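Local coordinates for beta-glucosidase (Saccharopolyspora erythraea D, PDB 5M6G), which probably hydrolyses terminal, non-reducing beta-D-glucosyl residues with release of glucose, as a two-domain glycoside hydrolase of family 3, at residues A179-D187 against E195-A204; A230-G238 against L255-A266. All blocks are in the same frame, centred on the assembly; numbering follows the deposited sequence. Where two conformers were deposited one is given.

Interaction 1 (A179-D187 against E195-A204); sequences APCVCVARD and ESFGEKSENA. With MG (magnesium ion), chain D.
S196 OG is gripped by three groups of the backbone: it donates to C183 O at 2.7 Å, meeting that carbonyl from above its plane, and accepts from A185 N and, two residues further along its own segment, from G198 N. The G198 bond makes an ST turn, while those to C183 and A185 tie the loop that follows strand 176-177 of the family 3 N-terminal domain to the loop leading into helix 201-206. A chi1 of 172°, with OG anti to the backbone N of its own residue, places the hydroxyl between C183 O and A185 N, while CB presses tightly on A185 CB at 3.5 Å. A water beside this knot donates to C181 O and C183 O and accepts from F197 N, so C183 O has two partners. The disulfide C181-C183 spans the single residue V182; C181 CB and C183 SG pack against E195 O, whose hydrogen bond comes from N146 ND2. F197 brings its ring edge to P180 CB. Further on, V184 CG1 makes a tight contact with E199 O at 3.0 Å and CG2 meets A204 CB at 4.1 Å. E199 O accepts from R186 NH2 at 2.9 Å; the arginine chain, bent at chi2 and chi3, folds back to place this oxygen in its guanidinium plane. E199 OE2 is hydrogen-bonded to T586 OG1 and D598 N. I596 O, N597 OD1 and two waters bind a magnesium ion; one water lies 2.6 Å from A185 O, to which it can donate, and E199 OE1 binds the same magnesium at 2.2 Å.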
# COMPACT_ATOMS: atom_id res chain seq x y z
N ALA A 179 5.42 2.99 -0.21
CA ALA A 179 4.17 3.49 0.37
C ALA A 179 4.36 4.97 0.69
O ALA A 179 5.46 5.39 1.07
CB ALA A 179 3.81 2.70 1.65
N PRO A 180 3.29 5.77 0.59
CA PRO A 180 1.90 5.39 0.28
C PRO A 180 1.50 5.42 -1.20
O PRO A 180 2.05 6.21 -1.97
CB PRO A 180 1.09 6.44 1.03
CG PRO A 180 1.93 7.68 0.90
CD PRO A 180 3.37 7.16 1.10
N CYS A 181 0.56 4.56 -1.58
CA CYS A 181 -0.18 4.79 -2.82
C CYS A 181 -0.98 6.08 -2.68
O CYS A 181 -1.89 6.15 -1.85
CB CYS A 181 -1.12 3.62 -3.16
SG CYS A 181 -1.68 3.47 -4.94
N VAL A 182 -0.62 7.11 -3.45
CA VAL A 182 -1.38 8.34 -3.54
C VAL A 182 -2.30 8.32 -4.76
O VAL A 182 -2.86 9.36 -5.15
CB VAL A 182 -0.46 9.57 -3.52
CG1 VAL A 182 0.44 9.53 -2.27
CG2 VAL A 182 0.39 9.65 -4.80
N CYS A 183 -2.44 7.15 -5.38
CA CYS A 183 -3.42 6.89 -6.42
C CYS A 183 -4.80 7.40 -6.02
O CYS A 183 -5.25 7.19 -4.90
CB CYS A 183 -3.47 5.37 -6.67
SG CYS A 183 -3.58 4.26 -5.15
N VAL A 184 -5.46 8.07 -6.97
CA VAL A 184 -6.84 8.53 -6.81
C VAL A 184 -7.69 7.58 -7.64
O VAL A 184 -7.74 7.68 -8.87
CB VAL A 184 -7.00 9.98 -7.27
CG1 VAL A 184 -8.43 10.42 -7.14
CG2 VAL A 184 -6.08 10.89 -6.46
N ALA A 185 -8.37 6.64 -6.97
CA ALA A 185 -9.08 5.57 -7.67
C ALA A 185 -10.43 6.09 -8.15
O ALA A 185 -11.31 6.38 -7.34
CB ALA A 185 -9.25 4.36 -6.75
N ARG A 186 -10.59 6.19 -9.47
CA ARG A 186 -11.80 6.70 -10.08
C ARG A 186 -12.71 5.62 -10.65
O ARG A 186 -13.83 5.93 -11.07
CB ARG A 186 -11.46 7.69 -11.22
CG ARG A 186 -10.47 8.77 -10.82
CD ARG A 186 -11.13 9.87 -10.03
NE ARG A 186 -12.04 10.68 -10.84
CZ ARG A 186 -12.88 11.58 -10.33
NH1 ARG A 186 -13.68 12.28 -11.12
NH2 ARG A 186 -12.92 11.77 -9.01
N ASP A 187 -12.27 4.36 -10.69
CA ASP A 187 -13.09 3.28 -11.26
C ASP A 187 -12.99 2.05 -10.36
O ASP A 187 -11.96 1.36 -10.34
CB ASP A 187 -12.65 2.95 -12.69
CG ASP A 187 -13.68 2.12 -13.43
OD1 ASP A 187 -14.13 1.10 -12.88
OD2 ASP A 187 -14.05 2.49 -14.57
N GLU A 195 -6.12 0.23 -2.33
CA GLU A 195 -4.88 0.91 -2.00
C GLU A 195 -4.99 2.42 -2.12
O GLU A 195 -4.02 3.13 -1.84
CB GLU A 195 -3.76 0.39 -2.89
CG GLU A 195 -3.61 -1.11 -2.81
CD GLU A 195 -2.29 -1.59 -3.36
OE1 GLU A 195 -1.24 -1.17 -2.82
OE2 GLU A 195 -2.31 -2.39 -4.32
N SER A 196 -6.15 2.94 -2.52
CA SER A 196 -6.36 4.37 -2.69
C SER A 196 -7.08 4.94 -1.48
O SER A 196 -8.04 4.35 -0.97
CB SER A 196 -7.19 4.63 -3.96
OG SER A 196 -7.58 5.99 -4.09
N PHE A 197 -6.63 6.11 -1.03
CA PHE A 197 -7.32 6.80 0.05
C PHE A 197 -8.69 7.33 -0.36
O PHE A 197 -9.51 7.66 0.50
CB PHE A 197 -6.47 7.94 0.57
CG PHE A 197 -5.25 7.50 1.30
CD1 PHE A 197 -5.35 6.90 2.55
CD2 PHE A 197 -3.98 7.71 0.76
CE1 PHE A 197 -4.20 6.51 3.26
CE2 PHE A 197 -2.84 7.33 1.45
CZ PHE A 197 -2.95 6.71 2.70
N GLY A 198 -8.97 7.45 -1.65
CA GLY A 198 -10.29 7.91 -2.04
C GLY A 198 -10.30 8.39 -3.47
O GLY A 198 -9.27 8.52 -4.12
N GLU A 199 -11.51 8.66 -3.95
CA GLU A 199 -11.71 9.06 -5.33
C GLU A 199 -11.44 10.54 -5.58
O GLU A 199 -11.37 10.95 -6.74
CB GLU A 199 -13.13 8.73 -5.78
CG GLU A 199 -14.17 9.69 -5.23
CD GLU A 199 -15.59 9.28 -5.56
OE1 GLU A 199 -15.81 8.11 -5.93
OE2 GLU A 199 -16.49 10.14 -5.44
N LYS A 200 -11.33 11.35 -4.53
CA LYS A 200 -11.12 12.78 -4.67
C LYS A 200 -9.68 13.13 -4.33
O LYS A 200 -9.12 12.62 -3.35
CB LYS A 200 -12.06 13.58 -3.78
CG LYS A 200 -13.52 13.39 -4.15
CD LYS A 200 -14.44 14.16 -3.22
CE LYS A 200 -14.36 15.65 -3.47
NZ LYS A 200 -15.42 16.06 -4.41
N SER A 201 -9.08 13.99 -5.15
CA SER A 201 -7.70 14.40 -4.90
C SER A 201 -7.51 14.94 -3.49
O SER A 201 -6.44 14.76 -2.91
CB SER A 201 -7.27 15.46 -5.93
OG SER A 201 -8.02 16.63 -5.74
N GLU A 202 -8.53 15.61 -2.93
CA GLU A 202 -8.51 15.99 -1.52
C GLU A 202 -8.17 14.81 -0.62
O GLU A 202 -7.36 14.92 0.30
CB GLU A 202 -9.88 16.57 -1.12
CG GLU A 202 -10.30 16.26 0.33
CD GLU A 202 -11.74 15.75 0.47
OE1 GLU A 202 -12.63 16.22 -0.26
OE2 GLU A 202 -11.97 14.86 1.31
N ASN A 203 -8.81 13.66 -0.87
CA ASN A 203 -8.63 12.50 -0.01
C ASN A 203 -7.17 12.12 0.04
O ASN A 203 -6.53 12.17 1.10
CB ASN A 203 -9.48 11.32 -0.52
CG ASN A 203 -10.99 11.57 -0.42
OD1 ASN A 203 -11.45 12.23 0.51
ND2 ASN A 203 -11.76 11.02 -1.37
N ALA A 204 -6.60 11.75 -1.11
CA ALA A 204 -5.22 11.29 -1.14
C ALA A 204 -4.27 12.38 -0.66
O ALA A 204 -3.34 12.09 0.08
CB ALA A 204 -4.86 10.83 -2.55
MG MG D . -15.47 6.76 -7.58
O HOH W 1 -4.40 7.23 -2.32
O HOH W 2 -13.70 5.45 -7.49
O HOH W 3 -16.70 5.04 -6.71

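Interaction 2 (A230-G238 against L255-A266); sequences AKHYVGDGG and LREIHLPPFREA. With SOR (sorbitol), chain L.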
# COMPACT_ATOMS: atom_id res chain seq x y z
N ALA A 230 5.95 7.97 -2.89
CA ALA A 230 4.68 8.33 -3.50
C ALA A 230 4.52 7.52 -4.79
O ALA A 230 5.38 7.57 -5.67
CB ALA A 230 4.61 9.83 -3.78
N LYS A 231 3.43 6.75 -4.88
CA LYS A 231 3.19 5.90 -6.05
C LYS A 231 1.70 5.88 -6.42
O LYS A 231 0.85 6.19 -5.58
CB LYS A 231 3.69 4.47 -5.79
CG LYS A 231 2.85 3.66 -4.79
CD LYS A 231 3.54 2.33 -4.42
CE LYS A 231 2.56 1.39 -3.67
NZ LYS A 231 3.19 0.07 -3.37
N HIS A 232 1.35 5.51 -7.65
CA HIS A 232 2.27 5.35 -8.77
C HIS A 232 2.10 6.53 -9.72
O HIS A 232 0.98 6.84 -10.16
CB HIS A 232 2.01 4.04 -9.51
CG HIS A 232 1.89 2.84 -8.62
ND1 HIS A 232 0.73 2.54 -7.93
CD2 HIS A 232 2.78 1.86 -8.31
CE1 HIS A 232 0.91 1.43 -7.23
NE2 HIS A 232 2.14 1.00 -7.44
N TYR A 233 3.21 7.18 -10.05
CA TYR A 233 3.23 8.39 -10.86
C TYR A 233 3.08 8.09 -12.35
O TYR A 233 3.93 7.40 -12.89
CB TYR A 233 4.56 9.14 -10.60
CG TYR A 233 4.63 10.48 -11.30
CD1 TYR A 233 4.14 11.63 -10.69
CD2 TYR A 233 5.17 10.59 -12.58
CE1 TYR A 233 4.18 12.86 -11.34
CE2 TYR A 233 5.20 11.83 -13.25
CZ TYR A 233 4.71 12.95 -12.61
OH TYR A 233 4.73 14.19 -13.21
N VAL A 234 2.03 8.58 -13.02
CA VAL A 234 0.90 9.30 -12.44
C VAL A 234 -0.34 8.90 -13.23
O VAL A 234 -0.26 8.60 -14.43
CB VAL A 234 1.11 10.85 -12.46
CG1 VAL A 234 1.45 11.35 -13.86
CG2 VAL A 234 -0.10 11.59 -11.88
N GLY A 235 -1.49 8.86 -12.56
CA GLY A 235 -2.74 8.49 -13.20
C GLY A 235 -3.12 7.04 -13.08
O GLY A 235 -3.99 6.58 -13.83
N ASP A 236 -2.49 6.28 -12.17
CA ASP A 236 -2.80 4.86 -12.07
C ASP A 236 -4.28 4.62 -11.72
O ASP A 236 -4.85 3.61 -12.13
CB ASP A 236 -1.86 4.18 -11.07
CG ASP A 236 -1.78 4.89 -9.72
OD1 ASP A 236 -2.20 6.06 -9.61
OD2 ASP A 236 -1.28 4.28 -8.76
N GLY A 237 -4.92 5.55 -11.01
CA GLY A 237 -6.33 5.42 -10.67
C GLY A 237 -7.28 5.86 -11.76
O GLY A 237 -8.51 5.77 -11.61
N GLY A 238 -6.75 6.34 -12.89
CA GLY A 238 -7.57 6.87 -13.95
C GLY A 238 -7.69 6.02 -15.19
O GLY A 238 -8.23 6.50 -16.20
N LEU A 255 -5.63 15.30 -15.76
CA LEU A 255 -4.52 14.63 -15.08
C LEU A 255 -3.95 15.52 -13.99
O LEU A 255 -3.71 15.06 -12.87
CB LEU A 255 -3.45 14.24 -16.09
CG LEU A 255 -2.26 13.41 -15.58
CD1 LEU A 255 -2.70 11.99 -15.30
CD2 LEU A 255 -1.08 13.43 -16.58
N ARG A 256 -3.76 16.80 -14.29
CA ARG A 256 -3.19 17.74 -13.33
C ARG A 256 -4.16 18.07 -12.20
O ARG A 256 -3.72 18.30 -11.07
CB ARG A 256 -2.76 19.02 -14.03
CG ARG A 256 -1.58 18.84 -14.95
CD ARG A 256 -1.29 20.11 -15.72
NE ARG A 256 0.06 20.09 -16.30
CZ ARG A 256 1.15 20.51 -15.66
NH1 ARG A 256 1.07 20.96 -14.42
NH2 ARG A 256 2.33 20.45 -16.27
N GLU A 257 -5.46 18.11 -12.48
CA GLU A 257 -6.41 18.50 -11.45
C GLU A 257 -6.81 17.35 -10.53
O GLU A 257 -7.06 17.58 -9.34
CB GLU A 257 -7.66 19.12 -12.08
CG GLU A 257 -7.38 20.44 -12.78
CD GLU A 257 -8.64 21.09 -13.32
OE1 GLU A 257 -9.67 20.38 -13.38
OE2 GLU A 257 -8.59 22.28 -13.69
N ILE A 258 -6.86 16.13 -11.04
CA ILE A 258 -7.31 14.98 -10.25
C ILE A 258 -6.13 14.16 -9.69
O ILE A 258 -6.08 13.88 -8.50
CB ILE A 258 -8.25 14.08 -11.09
CG1 ILE A 258 -9.46 14.88 -11.56
CG2 ILE A 258 -8.66 12.85 -10.27
CD1 ILE A 258 -10.49 14.05 -12.33
N HIS A 259 -5.18 13.78 -10.54
CA HIS A 259 -4.20 12.75 -10.17
C HIS A 259 -2.88 13.31 -9.69
O HIS A 259 -2.22 12.68 -8.85
CB HIS A 259 -3.97 11.81 -11.36
CG HIS A 259 -5.21 11.13 -11.83
ND1 HIS A 259 -5.70 9.99 -11.24
CD2 HIS A 259 -6.09 11.46 -12.81
CE1 HIS A 259 -6.82 9.62 -11.85
NE2 HIS A 259 -7.08 10.50 -12.80
N LEU A 260 -2.47 14.47 -10.19
CA LEU A 260 -1.21 15.10 -9.82
C LEU A 260 -1.16 15.68 -8.41
O LEU A 260 -0.10 15.61 -7.78
CB LEU A 260 -0.88 16.20 -10.84
CG LEU A 260 0.56 16.71 -10.74
CD1 LEU A 260 1.56 15.59 -11.04
CD2 LEU A 260 0.74 17.89 -11.67
N PRO A 261 -2.23 16.29 -7.87
CA PRO A 261 -2.10 17.05 -6.61
C PRO A 261 -1.55 16.23 -5.46
O PRO A 261 -0.76 16.77 -4.66
CB PRO A 261 -3.53 17.53 -6.34
CG PRO A 261 -4.08 17.72 -7.72
CD PRO A 261 -3.55 16.54 -8.49
N PRO A 262 -1.94 14.96 -5.28
CA PRO A 262 -1.34 14.20 -4.17
C PRO A 262 0.17 14.04 -4.29
O PRO A 262 0.85 13.98 -3.26
CB PRO A 262 -2.05 12.84 -4.25
CG PRO A 262 -3.39 13.18 -4.85
CD PRO A 262 -3.04 14.19 -5.91
N PHE A 263 0.70 14.00 -5.51
CA PHE A 263 2.15 13.99 -5.65
C PHE A 263 2.76 15.31 -5.21
O PHE A 263 3.80 15.33 -4.54
CB PHE A 263 2.54 13.65 -7.09
CG PHE A 263 2.33 12.21 -7.42
CD1 PHE A 263 3.25 11.25 -7.00
CD2 PHE A 263 1.18 11.80 -8.09
CE1 PHE A 263 3.04 9.91 -7.28
CE2 PHE A 263 0.95 10.47 -8.37
CZ PHE A 263 1.88 9.51 -7.96
N ARG A 264 2.13 16.44 -5.57
CA ARG A 264 2.62 17.74 -5.14
C ARG A 264 2.68 17.83 -3.61
O ARG A 264 3.68 18.29 -3.05
CB ARG A 264 1.71 18.84 -5.70
CG ARG A 264 2.36 20.20 -5.87
CD ARG A 264 1.34 21.25 -6.35
NE ARG A 264 0.83 21.01 -7.69
CZ ARG A 264 1.43 21.46 -8.80
NH1 ARG A 264 2.55 22.15 -8.70
NH2 ARG A 264 0.90 21.22 -9.99
N GLU A 265 1.62 17.38 -2.93
CA GLU A 265 1.60 17.39 -1.47
C GLU A 265 2.66 16.47 -0.88
O GLU A 265 3.28 16.81 0.13
CB GLU A 265 0.22 16.98 -0.96
CG GLU A 265 -0.72 18.16 -0.72
CD GLU A 265 -0.22 19.06 0.39
OE1 GLU A 265 -0.26 18.64 1.57
OE2 GLU A 265 0.22 20.19 0.07
N ALA A 266 2.84 15.29 -1.47
CA ALA A 266 3.85 14.38 -0.93
C ALA A 266 5.23 14.99 -1.07
O ALA A 266 6.06 14.89 -0.16
CB ALA A 266 3.77 13.02 -1.64
C1 SOR L . 3.75 -1.53 -6.55
C2 SOR L . 4.62 -2.44 -5.70
C3 SOR L . 5.19 -3.55 -6.59
C4 SOR L . 5.77 -4.68 -5.75
C5 SOR L . 5.84 -6.01 -6.50
C6 SOR L . 6.08 -7.12 -5.48
O1 SOR L . 2.81 -0.86 -5.75
O2 SOR L . 5.67 -1.69 -5.12
O3 SOR L . 6.19 -2.99 -7.40
O4 SOR L . 7.06 -4.33 -5.30
O5 SOR L . 4.65 -6.27 -7.24
O6 SOR L . 5.76 -8.38 -6.04
O HOH W 4 -4.44 8.09 -9.63
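F263 drives its ring against the backbone of 230-233, CZ coming to 3.4 Å from Y233 CA, and this is the tightly packed part of the contact. The edge of Y233, led by CD1, stands over the centre of one F263 face in a T-shaped pair with planes at 84° and centroids 5.1 Å apart; Y233 CG lies anti to its backbone N (chi1 -175°), which carries the ring over the phenylalanine and on to L260 CD1. A230 CB meets F263 CD1 and A266 CB, and V234 CG2 packs on F263 CE2 at 3.8 Å. An alanine in place of F263 would probably leave the Y233 edge without the face it rests on and open a gap between the strand and helix 261-268. Toward 235-238 the contact is looser and more polar, although still largely buried: G235 CA sits over one face of the H259 imidazole in a CH-pi contact, and a water joins H259 ND1 (2.8 Å) to G237 N, with G238 partly exposed beyond. D236 OD2, from the loop after the strand, accepts from both H232 N and H232 ND1, fixing the imidazole whose NE2 is hydrogen-bonded to sorbitol O1 at 2.6 Å; K231 NZ donates to the same oxygen. Strand 229-233, helices 252-259 and 261-268 and parallel strand 273-276 form a beta-alpha-beta crossover of this TIM-barrel-clan domain, with K231 and H232 facing the sorbitol pocket.

Both contacts are buried in the N-terminal domain, their centres about 8 Å apart, and they share a boundary: V182 N lies 2.7 Å from K231 O and R186 N 3.0 Å from G237 O, both probable hydrogen bonds, so the loop 179-187 runs beside 230-238. Helix 201-206 of interaction 1 also packs on helix 261-268 of interaction 2 through A204 and P262. Their chemistry differs. Interaction 1 joins two loops through polar backbone atoms, a hydroxyl and water, and reaches a magnesium site shared with the 596-597 region; interaction 2 sets a strand on helices through aromatic and aliphatic side chains, with K231 and H232 turned to the sorbitol pocket.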